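Local coordinates for protein thioredoxin (TrxA-1) (Sulfolobus solfataricus, PDB 3TCO) that probably reduces protein disulfides as a small thioredoxin-fold oxidoreductase, through a redox-active disulfide, at residues A[28-33]-A[60-65]. Numbering follows the deposited sequence.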
loop_
_atom_site.group_PDB
_atom_site.type_symbol
_atom_site.label_atom_id
_atom_site.label_comp_id
_atom_site.label_asym_id
_atom_site.label_seq_id
_atom_site.Cartn_x
_atom_site.Cartn_y
_atom_site.Cartn_z
ATOM N N CYS A 28 -3.250 -0.391 3.580
ATOM C CA CYS A 28 -3.587 -0.461 5.001
ATOM C C CYS A 28 -4.918 -1.217 5.067
ATOM O O CYS A 28 -5.935 -0.766 4.524
ATOM C CB CYS A 28 -3.698 0.956 5.556
ATOM S SG CYS A 28 -2.128 1.904 5.389
ATOM N N TRP A 29 -4.908 -2.375 5.723
ATOM C CA TRP A 29 -6.091 -3.229 5.774
ATOM C C TRP A 29 -6.308 -3.924 7.116
ATOM O O TRP A 29 -5.542 -3.750 8.055
ATOM C CB TRP A 29 -5.943 -4.325 4.724
ATOM C CG TRP A 29 -4.812 -5.262 5.090
ATOM C CD1 TRP A 29 -3.478 -4.969 5.103
ATOM C CD2 TRP A 29 -4.930 -6.604 5.585
ATOM N NE1 TRP A 29 -2.758 -6.039 5.581
ATOM C CE2 TRP A 29 -3.622 -7.057 5.885
ATOM C CE3 TRP A 29 -6.012 -7.466 5.809
ATOM C CZ2 TRP A 29 -3.365 -8.336 6.396
ATOM C CZ3 TRP A 29 -5.760 -8.740 6.319
ATOM C CH2 TRP A 29 -4.442 -9.162 6.606
ATOM N N ALA A 30 -7.355 -4.745 7.152
ATOM C CA ALA A 30 -7.729 -5.548 8.316
ATOM C C ALA A 30 -8.664 -6.640 7.799
ATOM O O ALA A 30 -9.447 -6.402 6.878
ATOM C CB ALA A 30 -8.432 -4.692 9.367
ATOM N N GLU A 31 -8.585 -7.833 8.380
ATOM C CA GLU A 31 -9.418 -8.948 7.928
ATOM C C GLU A 31 -10.937 -8.755 8.087
ATOM O O GLU A 31 -11.724 -9.329 7.331
ATOM C CB GLU A 31 -8.999 -10.237 8.644
ATOM C CG GLU A 31 -9.239 -11.486 7.811
ATOM C CD GLU A 31 -9.039 -12.769 8.592
ATOM O OE1 GLU A 31 -8.118 -12.820 9.439
ATOM O OE2 GLU A 31 -9.795 -13.737 8.350
ATOM N N TRP A 32 -11.345 -7.943 9.056
ATOM C CA TRP A 32 -12.769 -7.718 9.312
ATOM C C TRP A 32 -13.409 -6.682 8.396
ATOM O O TRP A 32 -14.613 -6.416 8.488
ATOM C CB TRP A 32 -12.965 -7.259 10.757
ATOM C CG TRP A 32 -11.991 -6.183 11.173
ATOM C CD1 TRP A 32 -10.884 -6.342 11.954
ATOM C CD2 TRP A 32 -12.084 -4.778 10.891
ATOM N NE1 TRP A 32 -10.290 -5.129 12.192
ATOM C CE2 TRP A 32 -11.002 -4.149 11.553
ATOM C CE3 TRP A 32 -12.977 -3.989 10.151
ATOM C CZ2 TRP A 32 -10.789 -2.763 11.500
ATOM C CZ3 TRP A 32 -12.767 -2.611 10.098
ATOM C CH2 TRP A 32 -11.678 -2.012 10.772
ATOM N N CYS A 33 -12.598 -6.097 7.525
ATOM C CA CYS A 33 -13.048 -5.047 6.631
ATOM C C CYS A 33 -13.487 -5.586 5.270
ATOM O O CYS A 33 -12.677 -6.093 4.493
ATOM C CB CYS A 33 -11.920 -4.009 6.527
ATOM S SG CYS A 33 -11.891 -2.878 5.101
ATOM N N ASN A 60 -1.203 -4.203 8.176
ATOM C CA ASN A 60 -2.434 -4.545 8.867
ATOM C C ASN A 60 -2.551 -3.498 9.975
ATOM O O ASN A 60 -1.677 -3.394 10.840
ATOM C CB ASN A 60 -2.362 -5.946 9.446
ATOM C CG ASN A 60 -3.623 -6.318 10.177
ATOM O OD1 ASN A 60 -3.972 -5.685 11.171
ATOM N ND2 ASN A 60 -4.322 -7.339 9.682
ATOM N N VAL A 61 -3.612 -2.702 9.934
ATOM C CA VAL A 61 -3.771 -1.634 10.909
ATOM C C VAL A 61 -3.927 -2.068 12.359
ATOM O O VAL A 61 -3.514 -1.341 13.245
ATOM C CB VAL A 61 -4.941 -0.666 10.540
ATOM C CG1 VAL A 61 -4.654 0.012 9.190
ATOM C CG2 VAL A 61 -6.263 -1.405 10.495
ATOM N N ASP A 62 -4.498 -3.240 12.620
ATOM C CA ASP A 62 -4.644 -3.648 14.021
ATOM C C ASP A 62 -3.325 -4.043 14.670
ATOM O O ASP A 62 -3.204 -3.996 15.893
ATOM C CB ASP A 62 -5.660 -4.777 14.170
ATOM C CG ASP A 62 -7.057 -4.327 13.844
ATOM O OD1 ASP A 62 -7.341 -3.126 14.052
ATOM O OD2 ASP A 62 -7.865 -5.168 13.390
ATOM N N GLU A 63 -2.337 -4.429 13.870
ATOM C CA GLU A 63 -1.028 -4.774 14.434
ATOM C C GLU A 63 -0.009 -3.645 14.283
ATOM O O GLU A 63 1.127 -3.771 14.740
ATOM C CB GLU A 63 -0.460 -6.043 13.790
ATOM C CG GLU A 63 -1.285 -6.615 12.669
ATOM C CD GLU A 63 -0.818 -8.001 12.262
ATOM O OE1 GLU A 63 -0.637 -8.855 13.159
ATOM O OE2 GLU A 63 -0.646 -8.242 11.048
ATOM N N ASN A 64 -0.417 -2.544 13.661
ATOM C CA ASN A 64 0.467 -1.398 13.436
ATOM C C ASN A 64 -0.266 -0.093 13.723
ATOM O O ASN A 64 -0.273 0.820 12.899
ATOM C CB ASN A 64 0.953 -1.395 11.980
ATOM C CG ASN A 64 1.799 -2.604 11.651
ATOM O OD1 ASN A 64 2.944 -2.706 12.089
ATOM N ND2 ASN A 64 1.231 -3.540 10.895
ATOM N N GLN A 65 -0.878 -0.005 14.902
ATOM C CA GLN A 65 -1.641 1.179 15.258
ATOM C C GLN A 65 -0.862 2.481 15.184
ATOM O O GLN A 65 -1.352 3.478 14.647
ATOM C CB GLN A 65 -2.262 1.000 16.645
ATOM C CG GLN A 65 -3.304 -0.102 16.679
ATOM C CD GLN A 65 -3.940 -0.294 18.047
ATOM O OE1 GLN A 65 -3.274 -0.695 19.010
ATOM N NE2 GLN A 65 -5.236 -0.010 18.137
HETATM O O HOH W 1 -6.786 -8.456 10.461
#
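The indole of Trp-29 lies against Asn-60, with one ring face turned to the amide end and backbone of that residue. This is the active-site end of the thioredoxin fold. Here the parallel strands 23-29 and 55-60 finish side by side, and the first runs on into the CxxC turn at the start of helix 34-49. Asn-60 CA sits over the five-membered ring of Trp-29 in a CH-pi contact, 4.0 Å from its centroid. Asn-60 ND2 is over the same face near the six-membered rim, 3.6 Å from Trp-29 CZ2. The ring and amide planes stand 74° apart, so this is no flat stack. Trp-29 CG falls between its own backbone N and carbonyl carbon (chi1 67°), which brings the ring face against Asn-60. An alanine in place of Trp-29 would probably leave Asn-60 CA and its amide without the aromatic face they rest on and open a gap there. A water accepts from both Asn-60 ND2 and Glu-31 N and so bridges the turn after strand 23-29 to the end of strand 55-60. Val-61 N donates to Trp-29 O at 2.9 Å, part of the parallel bridge between Trp-29 and Asn-60. Val-61 CG1 packs on Cys-28 CB, and Val-61 CG2 on Ala-30 CB. Ala-30 to Cys-33 form a type I turn, and Cys-33 is disulfide-bonded to Cys-36. Asn-60 O takes Glu-63 N and Asn-64 ND2 from opposite faces of its plane, which ties the loop back on the strand end. Trp-32, partly over Ala-30 CB, reaches across at its ring edge. Trp-32 NE1 donates to the syn lone pair of Asp-62 OD2 at 2.7 Å, with the oxygen just 9° out of the indole plane.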